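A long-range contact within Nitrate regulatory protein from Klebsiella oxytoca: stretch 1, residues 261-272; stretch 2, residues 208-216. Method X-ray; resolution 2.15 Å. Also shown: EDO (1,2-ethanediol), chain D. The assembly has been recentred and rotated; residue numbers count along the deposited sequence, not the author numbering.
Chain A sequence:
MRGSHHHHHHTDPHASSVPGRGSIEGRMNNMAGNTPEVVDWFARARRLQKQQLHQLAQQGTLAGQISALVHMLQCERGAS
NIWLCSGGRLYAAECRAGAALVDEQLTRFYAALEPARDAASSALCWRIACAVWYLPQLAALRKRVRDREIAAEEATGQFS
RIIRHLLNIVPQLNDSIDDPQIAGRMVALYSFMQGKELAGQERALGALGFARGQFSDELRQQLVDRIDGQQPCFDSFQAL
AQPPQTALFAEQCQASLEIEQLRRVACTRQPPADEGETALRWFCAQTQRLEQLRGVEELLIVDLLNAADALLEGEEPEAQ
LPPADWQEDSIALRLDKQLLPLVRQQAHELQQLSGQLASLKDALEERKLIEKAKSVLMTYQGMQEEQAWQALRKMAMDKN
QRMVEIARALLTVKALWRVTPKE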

# COMPACT_ATOMS: atom_id res chain seq x y z
N GLN A 261 -6.77 -28.55 -15.96
CA GLN A 261 -7.06 -29.92 -15.51
C GLN A 261 -5.96 -30.46 -14.61
O GLN A 261 -6.23 -31.13 -13.61
CB GLN A 261 -7.21 -30.85 -16.71
CG GLN A 261 -8.36 -30.50 -17.63
CD GLN A 261 -8.35 -31.34 -18.90
OE1 GLN A 261 -7.28 -31.65 -19.44
NE2 GLN A 261 -9.53 -31.71 -19.39
N LEU A 262 -4.72 -30.20 -15.00
CA LEU A 262 -3.59 -30.66 -14.20
C LEU A 262 -3.53 -29.95 -12.84
O LEU A 262 -3.12 -30.54 -11.84
CB LEU A 262 -2.28 -30.51 -14.98
CG LEU A 262 -2.14 -31.48 -16.17
CD1 LEU A 262 -0.92 -31.17 -17.04
CD2 LEU A 262 -2.09 -32.90 -15.67
N ARG A 263 -3.96 -28.69 -12.78
CA ARG A 263 -4.01 -27.98 -11.51
C ARG A 263 -4.99 -28.69 -10.58
O ARG A 263 -4.70 -28.93 -9.40
CB ARG A 263 -4.43 -26.53 -11.70
CG ARG A 263 -3.37 -25.60 -12.27
CD ARG A 263 -4.01 -24.24 -12.53
NE ARG A 263 -3.05 -23.19 -12.87
CZ ARG A 263 -3.40 -21.94 -13.18
NH1 ARG A 263 -4.68 -21.58 -13.17
NH2 ARG A 263 -2.47 -21.04 -13.48
N ARG A 264 -6.15 -29.05 -11.12
CA ARG A 264 -7.17 -29.72 -10.34
C ARG A 264 -6.70 -31.07 -9.83
O ARG A 264 -6.98 -31.45 -8.68
CB ARG A 264 -8.46 -29.87 -11.14
CG ARG A 264 -9.53 -30.61 -10.37
CD ARG A 264 -10.87 -30.60 -11.07
NE ARG A 264 -11.72 -31.68 -10.56
CZ ARG A 264 -12.21 -31.73 -9.32
NH1 ARG A 264 -11.94 -30.75 -8.46
NH2 ARG A 264 -12.96 -32.75 -8.95
N VAL A 265 -5.96 -31.79 -10.67
CA VAL A 265 -5.39 -33.07 -10.24
C VAL A 265 -4.42 -32.88 -9.06
O VAL A 265 -4.51 -33.55 -8.04
CB VAL A 265 -4.66 -33.80 -11.40
CG1 VAL A 265 -3.83 -34.96 -10.88
CG2 VAL A 265 -5.66 -34.27 -12.46
N ALA A 266 -3.47 -31.96 -9.23
CA ALA A 266 -2.48 -31.70 -8.20
C ALA A 266 -3.13 -31.32 -6.87
O ALA A 266 -2.61 -31.67 -5.80
CB ALA A 266 -1.51 -30.61 -8.66
N CYS A 267 -4.25 -30.62 -6.93
CA CYS A 267 -4.91 -30.17 -5.70
C CYS A 267 -5.85 -31.19 -5.09
O CYS A 267 -6.23 -31.08 -3.92
CB CYS A 267 -5.63 -28.84 -5.92
SG CYS A 267 -4.49 -27.45 -6.12
N THR A 268 -6.23 -32.19 -5.87
CA THR A 268 -7.21 -33.17 -5.43
C THR A 268 -6.59 -34.54 -5.17
O THR A 268 -6.18 -34.85 -4.06
CB THR A 268 -8.34 -33.33 -6.47
OG1 THR A 268 -8.96 -32.06 -6.69
CG2 THR A 268 -9.38 -34.32 -5.97
N ARG A 269 -6.53 -35.35 -6.22
CA ARG A 269 -6.14 -36.75 -6.07
C ARG A 269 -4.67 -37.00 -6.35
O ARG A 269 -3.93 -36.09 -6.75
CB ARG A 269 -6.99 -37.64 -6.98
CG ARG A 269 -7.12 -37.13 -8.41
CD ARG A 269 -7.86 -38.14 -9.27
NE ARG A 269 -8.02 -37.69 -10.65
CZ ARG A 269 -7.12 -37.88 -11.61
NH1 ARG A 269 -5.99 -38.52 -11.34
NH2 ARG A 269 -7.36 -37.43 -12.84
N GLN A 270 -4.25 -38.24 -6.14
CA GLN A 270 -2.86 -38.60 -6.37
C GLN A 270 -2.57 -38.56 -7.86
O GLN A 270 -3.39 -39.02 -8.67
CB GLN A 270 -2.54 -39.97 -5.77
CG GLN A 270 -1.05 -40.22 -5.57
CD GLN A 270 -0.76 -41.05 -4.33
OE1 GLN A 270 -1.49 -41.98 -4.00
NE2 GLN A 270 0.33 -40.71 -3.63
N PRO A 271 -1.43 -37.99 -8.24
CA PRO A 271 -1.04 -37.95 -9.65
C PRO A 271 -0.62 -39.35 -10.15
O PRO A 271 -0.28 -40.21 -9.35
CB PRO A 271 0.14 -36.97 -9.67
CG PRO A 271 0.69 -37.00 -8.30
CD PRO A 271 -0.43 -37.36 -7.36
N PRO A 272 -0.65 -39.56 -11.48
CA PRO A 272 -0.29 -40.86 -12.07
C PRO A 272 1.18 -41.18 -11.86
O PRO A 272 2.03 -40.31 -12.01
CB PRO A 272 -0.55 -40.66 -13.56
CG PRO A 272 -1.33 -39.39 -13.68
CD PRO A 272 -0.94 -38.55 -12.51
C1 EDO D . -3.42 -34.33 -1.07
O1 EDO D . -3.41 -34.17 -2.50
C2 EDO D . -2.81 -33.10 -0.41
O2 EDO D . -1.38 -33.10 -0.56
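Stretch 2 (208-216) LGFARGQFS

Stretch 2 lies on stretch 1 as the end of one helix and the loop that follows it, packed against the end of another helix and its own trailing loop. Residues 261-267 close a helix that begins earlier in the chain, and residues 208-212 do the same in stretch 2. The two axes cross at 65° and come no nearer than 11.2 Å, so the helices do not pack closely backbone to backbone; the space between them is bridged by side chains, chiefly the ring of Phe210, and by the segment Gly213-Phe215. No direct hydrogen bond links the stretches, and the 426 Å² buried between them, both sides summed, rests largely on apolar contact.

At the start of stretch 1, Gln261 is exposed and out of reach. Leu262 makes the first contact: its carbonyl O lies 3.4 Å from Phe210 CZ, at the edge of the ring, while its CB is 4.1 Å from the same CZ. That carbonyl also accepts the helical hydrogen bond from Ala266 N, at 3.0 Å. Arg263 points away and Arg264 is out of reach, but Val265, with its CA-to-CB bond sideways, brings CG1 to 4.1 Å from Phe210 CE1, again near the ring plane.

Ala266 points toward stretch 2 and touches both aromatic rings. Its CB is 3.9 Å from Phe210 CZ and 3.5 Å from Phe215 CZ, and it sits over one face of Phe215, 3.6 Å from the ring centroid to CB and 18° off the normal, a CH-pi contact. At this point Ala266 CA is 6.6 Å from Phe215 CA. Cys267 points away, and at Thr268 the chain leaves helical geometry; Thr268 OG1 donates to Arg264 O at 2.9 Å, tying the turn back to the helix. A 1,2-ethanediol molecule, probably from the crystallisation liquor, lies near this end, its O1 donating to Thr268 O at 3.3 Å.

Beyond Arg269 the extended chain returns to stretch 2. Gln270 reaches it with CG 3.6 Å from Gly213 O and NE2 4.0 Å from Gln214 CB. Pro271 follows with the closest backbone approach, its CA 5.4 Å from Gly213 CA. Its CA-to-CB bond points toward stretch 2: CB packs 3.6 Å from Phe210 CD1, and CG lies 3.3 Å from Gly213 O and 4.2 Å from Phe215 CD1, each aromatic ring being met at its edge. Gly213, the first residue to leave its helix, has positive phi (81°), a conformation in which a CB would be jammed against the preceding carbonyl O.

Water joins the two backbones where direct hydrogen bonds are absent. One water donates to Pro271 O at 2.6 Å and to Gly213 O at 2.9 Å; another lies 2.7 Å from Pro272 O and 2.9 Å from Phe210 O, within hydrogen-bonding distance of both. The CA-to-CB bond of Pro272 points away, and its carbonyl O approaches stretch 2 through this water.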

# COMPACT_ATOMS: atom_id res chain seq x y z
N LEU A 208 7.80 -30.65 -9.89
CA LEU A 208 8.30 -31.37 -8.74
C LEU A 208 7.25 -32.37 -8.24
O LEU A 208 7.53 -33.56 -8.12
CB LEU A 208 8.63 -30.37 -7.63
CG LEU A 208 8.99 -30.97 -6.28
CD1 LEU A 208 10.21 -31.85 -6.41
CD2 LEU A 208 9.22 -29.86 -5.24
N GLY A 209 6.05 -31.89 -7.98
CA GLY A 209 4.98 -32.75 -7.50
C GLY A 209 4.67 -33.90 -8.44
O GLY A 209 4.50 -35.04 -8.00
N PHE A 210 4.56 -33.61 -9.73
CA PHE A 210 4.24 -34.65 -10.70
C PHE A 210 5.41 -35.60 -10.92
O PHE A 210 5.21 -36.77 -11.23
CB PHE A 210 3.78 -34.04 -12.04
CG PHE A 210 2.40 -33.41 -11.98
CD1 PHE A 210 1.29 -34.17 -11.66
CD2 PHE A 210 2.22 -32.06 -12.27
CE1 PHE A 210 0.02 -33.60 -11.61
CE2 PHE A 210 0.96 -31.48 -12.23
CZ PHE A 210 -0.14 -32.25 -11.89
N ALA A 211 6.62 -35.10 -10.76
CA ALA A 211 7.79 -35.95 -10.91
C ALA A 211 7.87 -36.95 -9.75
O ALA A 211 8.28 -38.10 -9.94
CB ALA A 211 9.05 -35.12 -11.01
N ARG A 212 7.47 -36.51 -8.55
CA ARG A 212 7.48 -37.36 -7.37
C ARG A 212 6.33 -38.36 -7.39
O ARG A 212 6.40 -39.40 -6.74
CB ARG A 212 7.33 -36.53 -6.09
CG ARG A 212 8.53 -35.71 -5.72
CD ARG A 212 8.20 -34.73 -4.59
NE ARG A 212 9.40 -34.05 -4.12
CZ ARG A 212 9.40 -33.03 -3.27
NH1 ARG A 212 8.26 -32.55 -2.79
NH2 ARG A 212 10.56 -32.48 -2.90
N GLY A 213 5.26 -38.03 -8.10
CA GLY A 213 4.06 -38.83 -8.05
C GLY A 213 3.22 -38.49 -6.82
O GLY A 213 2.27 -39.21 -6.49
N GLN A 214 3.56 -37.39 -6.16
CA GLN A 214 2.78 -36.92 -5.01
C GLN A 214 3.01 -35.45 -4.69
O GLN A 214 4.12 -34.94 -4.81
CB GLN A 214 3.07 -37.76 -3.77
CG GLN A 214 4.55 -38.01 -3.53
CD GLN A 214 4.83 -38.56 -2.14
OE1 GLN A 214 3.96 -38.57 -1.27
NE2 GLN A 214 6.07 -39.00 -1.92
N PHE A 215 1.93 -34.79 -4.27
CA PHE A 215 2.00 -33.45 -3.72
C PHE A 215 1.74 -33.52 -2.21
O PHE A 215 0.65 -33.86 -1.78
CB PHE A 215 0.94 -32.54 -4.37
CG PHE A 215 1.26 -32.17 -5.80
CD1 PHE A 215 1.03 -33.06 -6.84
CD2 PHE A 215 1.80 -30.92 -6.11
CE1 PHE A 215 1.33 -32.73 -8.17
CE2 PHE A 215 2.10 -30.57 -7.42
CZ PHE A 215 1.86 -31.49 -8.46
N SER A 216 2.75 -33.20 -1.40
CA SER A 216 2.53 -33.07 0.04
C SER A 216 1.55 -31.93 0.27
O SER A 216 1.32 -31.12 -0.62
CB SER A 216 3.84 -32.82 0.78
OG SER A 216 4.49 -31.68 0.26
O HOH W 1 2.47 -37.65 -11.50
O HOH W 2 1.68 -41.48 -8.11